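PDB 6L6J: Oxidored_FMN domain-containing protein from [Pseudomonas] geniculata N1, which probably oxidises the amine of 6-hydroxypseudooxynicotine, a nicotine-derived compound, using bound FMN and a [4Fe-4S] cluster. Local coordinates for residues Ala226-Arg231 and Val260-Trp265. Sequence-based numbering, arbitrary orientation.
With FMN (flavin mononucleotide), chain B.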
# COMPACT_ATOMS: atom_id res chain seq x y z
N ALA A 226 -10.91 -13.17 9.33
CA ALA A 226 -10.02 -12.63 10.37
C ALA A 226 -10.07 -13.57 11.58
O ALA A 226 -11.16 -13.67 12.23
CB ALA A 226 -10.44 -11.22 10.72
N VAL A 227 -8.95 -14.25 11.85
CA VAL A 227 -8.83 -15.25 12.95
C VAL A 227 -8.60 -14.48 14.25
O VAL A 227 -9.26 -14.83 15.24
CB VAL A 227 -7.74 -16.31 12.70
CG1 VAL A 227 -8.14 -17.26 11.58
CG2 VAL A 227 -6.36 -15.72 12.43
N GLU A 228 -7.75 -13.45 14.20
CA GLU A 228 -7.51 -12.53 15.35
C GLU A 228 -7.86 -11.09 14.96
O GLU A 228 -7.53 -10.71 13.82
CB GLU A 228 -6.07 -12.65 15.83
CG GLU A 228 -5.75 -11.76 17.02
CD GLU A 228 -4.95 -12.40 18.14
OE1 GLU A 228 -4.78 -13.65 18.10
OE2 GLU A 228 -4.49 -11.66 19.05
N ASP A 229 -8.48 -10.32 15.86
CA ASP A 229 -8.59 -8.85 15.75
C ASP A 229 -7.54 -8.24 16.69
O ASP A 229 -7.66 -8.45 17.89
CB ASP A 229 -10.01 -8.33 16.04
CG ASP A 229 -10.15 -6.80 16.05
OD1 ASP A 229 -9.66 -6.17 17.01
OD2 ASP A 229 -10.75 -6.23 15.09
N ARG A 230 -6.56 -7.52 16.13
CA ARG A 230 -5.43 -6.92 16.88
C ARG A 230 -5.72 -5.44 17.17
O ARG A 230 -4.86 -4.79 17.79
CB ARG A 230 -4.13 -7.11 16.09
CG ARG A 230 -3.76 -8.57 15.88
CD ARG A 230 -2.34 -8.77 15.41
NE ARG A 230 -1.35 -8.44 16.43
CZ ARG A 230 -0.05 -8.23 16.21
NH1 ARG A 230 0.74 -7.91 17.22
NH2 ARG A 230 0.46 -8.33 15.00
N ARG A 231 -6.90 -4.95 16.77
CA ARG A 231 -7.34 -3.55 17.03
C ARG A 231 -7.46 -3.37 18.55
O ARG A 231 -6.60 -2.68 19.13
CB ARG A 231 -8.63 -3.21 16.25
CG ARG A 231 -9.16 -1.80 16.45
CD ARG A 231 -8.18 -0.69 16.04
NE ARG A 231 -8.34 0.53 16.85
CZ ARG A 231 -9.33 1.42 16.71
NH1 ARG A 231 -9.38 2.46 17.52
NH2 ARG A 231 -10.25 1.27 15.77
N VAL A 260 -5.45 -11.39 9.66
CA VAL A 260 -5.67 -10.77 11.01
C VAL A 260 -6.58 -9.54 10.86
O VAL A 260 -6.40 -8.74 9.90
CB VAL A 260 -4.33 -10.42 11.68
CG1 VAL A 260 -3.48 -11.66 11.86
CG2 VAL A 260 -3.55 -9.36 10.91
N SER A 261 -7.53 -9.38 11.78
CA SER A 261 -8.52 -8.27 11.74
C SER A 261 -7.85 -6.92 12.05
O SER A 261 -6.91 -6.83 12.91
CB SER A 261 -9.72 -8.46 12.64
OG SER A 261 -10.70 -7.46 12.37
N ASP A 262 -8.41 -5.94 11.35
CA ASP A 262 -7.99 -4.53 11.18
C ASP A 262 -6.89 -4.44 10.11
O ASP A 262 -5.87 -5.14 10.22
CB ASP A 262 -7.65 -3.83 12.49
CG ASP A 262 -7.84 -2.32 12.39
OD1 ASP A 262 -8.96 -1.88 12.05
OD2 ASP A 262 -6.84 -1.59 12.59
N TRP A 263 -7.15 -3.59 9.11
CA TRP A 263 -6.32 -3.39 7.90
C TRP A 263 -4.89 -3.02 8.30
O TRP A 263 -3.96 -3.47 7.61
CB TRP A 263 -7.01 -2.34 7.02
CG TRP A 263 -6.59 -2.35 5.58
CD1 TRP A 263 -5.70 -3.19 4.97
CD2 TRP A 263 -7.05 -1.44 4.56
NE1 TRP A 263 -5.55 -2.85 3.65
CE2 TRP A 263 -6.36 -1.77 3.37
CE3 TRP A 263 -7.96 -0.38 4.53
CZ2 TRP A 263 -6.56 -1.09 2.18
CZ3 TRP A 263 -8.16 0.31 3.34
CH2 TRP A 263 -7.47 -0.04 2.19
N ALA A 264 -4.71 -2.26 9.38
CA ALA A 264 -3.42 -1.69 9.83
C ALA A 264 -2.50 -2.81 10.30
O ALA A 264 -1.25 -2.60 10.28
CB ALA A 264 -3.65 -0.67 10.92
N TRP A 265 -3.10 -3.94 10.72
CA TRP A 265 -2.41 -5.18 11.15
C TRP A 265 -2.34 -6.22 10.00
O TRP A 265 -1.42 -7.07 10.02
CB TRP A 265 -3.12 -5.73 12.38
CG TRP A 265 -3.22 -4.76 13.51
CD1 TRP A 265 -4.25 -3.91 13.79
CD2 TRP A 265 -2.23 -4.54 14.53
NE1 TRP A 265 -3.98 -3.17 14.91
CE2 TRP A 265 -2.75 -3.55 15.40
CE3 TRP A 265 -0.97 -5.07 14.79
CZ2 TRP A 265 -2.04 -3.09 16.51
CZ3 TRP A 265 -0.27 -4.61 15.89
CH2 TRP A 265 -0.81 -3.65 16.74
N1 FMN B . -8.61 -7.03 1.77
C2 FMN B . -9.94 -7.31 1.59
O2 FMN B . -10.39 -8.31 2.15
N3 FMN B . -10.77 -6.60 0.81
C4 FMN B . -10.34 -5.52 0.15
O4 FMN B . -11.11 -4.87 -0.56
C4A FMN B . -8.91 -5.11 0.30
N5 FMN B . -8.41 -4.03 -0.34
C5A FMN B . -7.10 -3.74 -0.23
C6 FMN B . -6.56 -2.68 -0.94
C7 FMN B . -5.21 -2.41 -0.84
C7M FMN B . -4.67 -1.23 -1.56
C8 FMN B . -4.33 -3.25 -0.02
C8M FMN B . -2.87 -2.95 0.14
C9 FMN B . -4.84 -4.30 0.69
C9A FMN B . -6.19 -4.61 0.62
N10 FMN B . -6.73 -5.71 1.30
C10 FMN B . -8.07 -5.97 1.15
C1' FMN B . -5.89 -6.61 2.15
C2' FMN B . -5.14 -7.62 1.30
O2' FMN B . -6.12 -8.48 0.73
C3' FMN B . -4.17 -8.44 2.08
O3' FMN B . -4.89 -9.24 3.02
C4' FMN B . -3.11 -7.63 2.83
O4' FMN B . -2.60 -6.58 1.97
C5' FMN B . -1.99 -8.52 3.34
O5' FMN B . -1.36 -9.13 2.23
P FMN B . -0.04 -8.47 1.56
O1P FMN B . 1.03 -8.52 2.64
O2P FMN B . 0.21 -9.37 0.40
O3P FMN B . -0.44 -7.06 1.17
O HOH W 1 -0.57 -8.89 12.63
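Two backbone hydrogen bonds hold Ser261 between neighbours of Asp229: Ser261 N donates to Glu228 O at a very short 2.4 Å, and Arg230 N reaches Ser261 O at a weak 3.3 Å. This is the parallel pattern, one residue bonding to those before and after its partner. Asp229 and Ser261 therefore point to the same face, where the Ser261 hydroxyl donates a hydrogen bond to the carboxylate, OG to Asp229 OD2 at 3.0 Å; Gln179 also bonds that OG. These are the C-terminal ends of strands 220-229 and 255-261, neighbours in the eight-stranded TIM barrel joined by a beta-alpha-beta crossover through helix 241-249. Such ends carry the active site in this fold: the chain leaving Ser261 enters helix 263-266, and Trp263 NE1 lies 3.4 Å from FMN C9. Past the strands, Arg230 lays its aliphatic base on Trp265, with CB 3.6 Å from the centroid of the five-membered ring in a CH-pi contact, while its guanidinium runs past the ring, Trp265 CE3 over one of its faces, and a water links NH2 to Trp265 O, weakly at the latter. Before the corner at Val227, buried Ala226 is small enough for its CB to pack 3.4 Å from Ser261 CB.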